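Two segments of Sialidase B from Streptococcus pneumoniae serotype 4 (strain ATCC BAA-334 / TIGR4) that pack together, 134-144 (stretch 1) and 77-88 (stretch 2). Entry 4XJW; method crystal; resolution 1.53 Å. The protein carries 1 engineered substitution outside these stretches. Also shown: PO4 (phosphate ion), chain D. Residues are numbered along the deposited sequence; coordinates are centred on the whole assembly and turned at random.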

# COMPACT_ATOMS: atom_id res chain seq x y z
N ASP A 134 14.42 -8.99 27.23
CA ASP A 134 15.32 -8.84 28.38
C ASP A 134 15.84 -10.19 28.88
O ASP A 134 17.00 -10.32 29.25
CB ASP A 134 14.60 -8.13 29.53
CG ASP A 134 14.29 -6.69 29.22
OD1 ASP A 134 15.14 -6.01 28.60
OD2 ASP A 134 13.19 -6.23 29.60
N THR A 135 14.96 -11.18 28.90
CA THR A 135 15.35 -12.52 29.32
C THR A 135 15.19 -13.47 28.16
O THR A 135 14.07 -13.81 27.76
CB THR A 135 14.54 -12.99 30.52
OG1 THR A 135 14.62 -12.02 31.57
CG2 THR A 135 15.06 -14.34 31.03
N PHE A 136 16.31 -13.90 27.60
CA PHE A 136 16.27 -14.75 26.42
C PHE A 136 15.99 -16.20 26.79
O PHE A 136 16.47 -16.69 27.81
CB PHE A 136 17.60 -14.65 25.67
CG PHE A 136 17.61 -15.38 24.36
CD1 PHE A 136 16.98 -14.83 23.25
CD2 PHE A 136 18.27 -16.60 24.23
CE1 PHE A 136 16.99 -15.49 22.03
CE2 PHE A 136 18.28 -17.27 23.01
CZ PHE A 136 17.65 -16.71 21.91
N LEU A 137 15.20 -16.87 25.95
CA LEU A 137 14.92 -18.29 26.09
C LEU A 137 15.40 -19.02 24.85
O LEU A 137 14.73 -19.00 23.81
CB LEU A 137 13.43 -18.54 26.31
CG LEU A 137 12.96 -20.00 26.40
CD1 LEU A 137 13.81 -20.78 27.40
CD2 LEU A 137 11.49 -20.08 26.76
N PRO A 138 16.57 -19.67 24.94
CA PRO A 138 17.06 -20.51 23.84
C PRO A 138 16.06 -21.62 23.57
O PRO A 138 15.55 -22.22 24.52
CB PRO A 138 18.36 -21.09 24.41
CG PRO A 138 18.78 -20.13 25.49
CD PRO A 138 17.49 -19.65 26.09
N ILE A 139 15.76 -21.90 22.30
CA ILE A 139 14.76 -22.92 22.00
C ILE A 139 15.26 -24.30 22.42
O ILE A 139 14.47 -25.19 22.72
CB ILE A 139 14.32 -22.92 20.51
CG1 ILE A 139 15.48 -23.31 19.60
CG2 ILE A 139 13.74 -21.58 20.11
CD1 ILE A 139 15.09 -23.46 18.13
N SER A 140 16.58 -24.46 22.49
CA SER A 140 17.18 -25.72 22.91
C SER A 140 17.23 -25.87 24.43
O SER A 140 17.59 -26.93 24.94
CB SER A 140 18.61 -25.79 22.38
OG SER A 140 19.38 -24.73 22.91
N ASN A 141 16.88 -24.82 25.16
CA ASN A 141 17.00 -24.88 26.61
C ASN A 141 15.66 -24.83 27.33
O ASN A 141 15.58 -24.55 28.53
CB ASN A 141 17.94 -23.79 27.14
CG ASN A 141 18.46 -24.10 28.54
OD1 ASN A 141 18.76 -25.26 28.86
ND2 ASN A 141 18.56 -23.08 29.37
N ILE A 142 14.58 -25.12 26.60
CA ILE A 142 13.28 -25.27 27.25
C ILE A 142 13.33 -26.53 28.14
O ILE A 142 13.73 -27.60 27.69
CB ILE A 142 12.14 -25.33 26.23
CG1 ILE A 142 11.99 -23.96 25.54
CG2 ILE A 142 10.83 -25.73 26.89
CD1 ILE A 142 11.21 -24.01 24.24
N ASN A 143 12.96 -26.37 29.40
CA ASN A 143 13.11 -27.45 30.38
C ASN A 143 12.41 -28.73 29.97
O ASN A 143 11.20 -28.74 29.74
CB ASN A 143 12.61 -27.00 31.75
CG ASN A 143 12.95 -28.01 32.84
OD1 ASN A 143 14.01 -28.63 32.83
ND2 ASN A 143 12.03 -28.19 33.79
N GLY A 144 13.18 -29.81 29.85
CA GLY A 144 12.61 -31.12 29.59
C GLY A 144 12.16 -31.41 28.16
O GLY A 144 11.39 -32.35 27.95
P PO4 D . -2.41 -22.84 25.14
O1 PO4 D . -3.23 -24.07 24.87
O2 PO4 D . -1.43 -23.11 26.27
O3 PO4 D . -1.64 -22.51 23.87
O4 PO4 D . -3.33 -21.70 25.50
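Stretch 2 (77-88) EIRDAQKGINYL

Leu137 is the apolar centre of the contact. Its side chain, with chi1 t and chi2 p, points toward stretch 2 and loses more area to it than any other residue of stretch 1. CD2 of Leu137 lies 3.7 Å from CG2 of Ile78 and 3.7 Å from CG2 of Ile85. The same Leu137 CD2 is 3.8 Å from CB of Asp80. Leu137 CD1 packs on the aliphatic part of Lys83, 3.6 Å from its CD.

The surface that receives Leu137 is a beta hairpin. Strands 77-80 and 85-88 run antiparallel. Ile78 N donates to Tyr87 O and Tyr87 N to Ile78 O, each at 2.9 Å. A second pair joins Asp80 N to Ile85 O at 2.9 Å and Ile85 N to Asp80 O at 3.0 Å. Residues 81-83 have helical phi/psi angles, and Gly84 closes the turn with positive phi. Ile78, Asp80, Ile85 and Tyr87 all point toward stretch 1. Arg79 and Asn86 point away from it and are bonded to each other, Arg79 NE to Asn86 OD1, at 2.9 Å. Arg79 NH1 also binds O2 of the phosphate ion at 2.7 Å.

Stretch 1 has no regular helix or strand. Along it, Ile139 CA lies 7.0 Å from Ile78 CA, and Ile142 CA lies 5.6 Å from Asp80 CA. Numbers rise together along these pairs, so 139-142 runs in the same sense as strand 77-80 and against strand 85-88. Around Leu137 the apolar packing is looser. Ile139 CG2 is 4.3 Å from Ile78 CG2, and Ile142 CD1 is 4.4 Å from the same Ile78 CG2. Ile142 CG2 comes within 3.4 Å of Arg79 O.

Two polar edges follow. At one, Tyr87 OH donates to Thr135 O at 2.6 Å, with the oxygen at the ring edge. Water 1 donates to Tyr87 OH at 2.8 Å and accepts from Thr135 N at 3.0 Å, so it bridges the two residues. Nearby, Thr135 CG2 is 4.0 Å from Ile85 CD1.

The other edge is built on Asp80. Its OD2 accepts from Asn143 N at 2.8 Å, with a nearly straight angle of 167°. The same Asp80 OD2 forms a salt bridge with Lys83 NZ at 2.6 Å. Lys83 NZ in turn donates to Asn141 O at 3.0 Å, so the ion pair holds stretch 1 from both its members. Asp80 OD1 accepts from Lys83 N at 3.0 Å, which ties the carboxylate to the turn. Outermost, Asn143 ND2 donates to Gln82 OE1 at 3.1 Å.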

# COMPACT_ATOMS: atom_id res chain seq x y z
N GLU A 77 5.85 -19.44 19.17
CA GLU A 77 5.67 -19.46 20.60
C GLU A 77 6.96 -19.99 21.21
O GLU A 77 7.58 -20.90 20.67
CB GLU A 77 4.54 -20.40 20.97
CG GLU A 77 3.18 -19.98 20.52
CD GLU A 77 2.12 -20.62 21.38
OE1 GLU A 77 1.90 -20.13 22.51
OE2 GLU A 77 1.55 -21.64 20.95
N ILE A 78 7.38 -19.39 22.33
CA ILE A 78 8.55 -19.87 23.06
C ILE A 78 8.20 -19.85 24.53
O ILE A 78 8.05 -18.78 25.13
CB ILE A 78 9.81 -19.02 22.76
CG1 ILE A 78 9.83 -18.55 21.31
CG2 ILE A 78 11.07 -19.81 23.05
CD1 ILE A 78 10.30 -17.14 21.12
N ARG A 79 8.03 -21.04 25.12
CA ARG A 79 7.42 -21.14 26.44
C ARG A 79 8.17 -22.08 27.37
O ARG A 79 8.55 -23.18 26.97
CB ARG A 79 5.97 -21.62 26.31
CG ARG A 79 5.15 -20.82 25.31
CD ARG A 79 3.72 -21.30 25.26
NE ARG A 79 3.04 -21.02 26.52
CZ ARG A 79 1.80 -21.40 26.81
NH1 ARG A 79 1.08 -22.09 25.93
NH2 ARG A 79 1.28 -21.09 27.99
N ASP A 80 8.35 -21.65 28.61
CA ASP A 80 8.98 -22.49 29.63
C ASP A 80 8.38 -22.08 30.97
O ASP A 80 8.64 -20.98 31.46
CB ASP A 80 10.50 -22.29 29.63
CG ASP A 80 11.23 -23.24 30.58
OD1 ASP A 80 10.80 -23.39 31.74
OD2 ASP A 80 12.25 -23.82 30.16
N ALA A 81 7.57 -22.96 31.55
CA ALA A 81 6.82 -22.63 32.76
C ALA A 81 7.73 -22.47 33.97
O ALA A 81 7.44 -21.70 34.88
CB ALA A 81 5.78 -23.69 33.03
N GLN A 82 8.83 -23.22 33.98
CA GLN A 82 9.76 -23.17 35.11
C GLN A 82 10.61 -21.90 35.09
O GLN A 82 11.12 -21.47 36.12
CB GLN A 82 10.65 -24.41 35.14
CG GLN A 82 9.93 -25.67 35.63
CD GLN A 82 8.99 -26.26 34.59
OE1 GLN A 82 9.42 -26.61 33.48
NE2 GLN A 82 7.72 -26.39 34.93
N LYS A 83 10.77 -21.31 33.90
CA LYS A 83 11.47 -20.04 33.78
C LYS A 83 10.47 -18.88 33.82
O LYS A 83 10.87 -17.71 33.92
CB LYS A 83 12.28 -19.98 32.48
CG LYS A 83 13.37 -21.05 32.36
CD LYS A 83 14.03 -21.02 30.98
CE LYS A 83 15.13 -22.07 30.84
NZ LYS A 83 14.66 -23.47 31.12
N GLY A 84 9.18 -19.19 33.78
CA GLY A 84 8.14 -18.18 33.78
C GLY A 84 8.14 -17.34 32.51
O GLY A 84 7.81 -16.15 32.54
N ILE A 85 8.51 -17.97 31.40
CA ILE A 85 8.59 -17.28 30.12
C ILE A 85 7.51 -17.78 29.17
O ILE A 85 7.36 -18.98 28.96
CB ILE A 85 9.96 -17.48 29.46
CG1 ILE A 85 11.04 -16.74 30.25
CG2 ILE A 85 9.95 -16.96 28.01
CD1 ILE A 85 12.46 -17.09 29.84
N ASN A 86 6.76 -16.84 28.59
CA ASN A 86 5.76 -17.19 27.59
C ASN A 86 5.73 -16.16 26.49
O ASN A 86 4.99 -15.18 26.55
CB ASN A 86 4.38 -17.33 28.22
CG ASN A 86 4.30 -18.50 29.17
OD1 ASN A 86 4.19 -19.64 28.75
ND2 ASN A 86 4.37 -18.21 30.47
N TYR A 87 6.54 -16.38 25.47
CA TYR A 87 6.65 -15.44 24.37
C TYR A 87 5.77 -15.87 23.20
O TYR A 87 5.71 -17.05 22.86
CB TYR A 87 8.10 -15.32 23.92
CG TYR A 87 9.03 -14.70 24.94
CD1 TYR A 87 8.58 -13.73 25.83
CD2 TYR A 87 10.36 -15.09 25.01
CE1 TYR A 87 9.44 -13.16 26.76
CE2 TYR A 87 11.23 -14.52 25.93
CZ TYR A 87 10.76 -13.57 26.80
OH TYR A 87 11.62 -13.01 27.72
N LEU A 88 5.08 -14.90 22.62
CA LEU A 88 4.32 -15.12 21.40
C LEU A 88 4.62 -13.95 20.48
O LEU A 88 4.32 -12.80 20.82
CB LEU A 88 2.82 -15.20 21.71
CG LEU A 88 1.91 -15.13 20.47
CD1 LEU A 88 2.01 -16.39 19.66
CD2 LEU A 88 0.45 -14.87 20.86
O HOH W 1 12.05 -10.42 28.64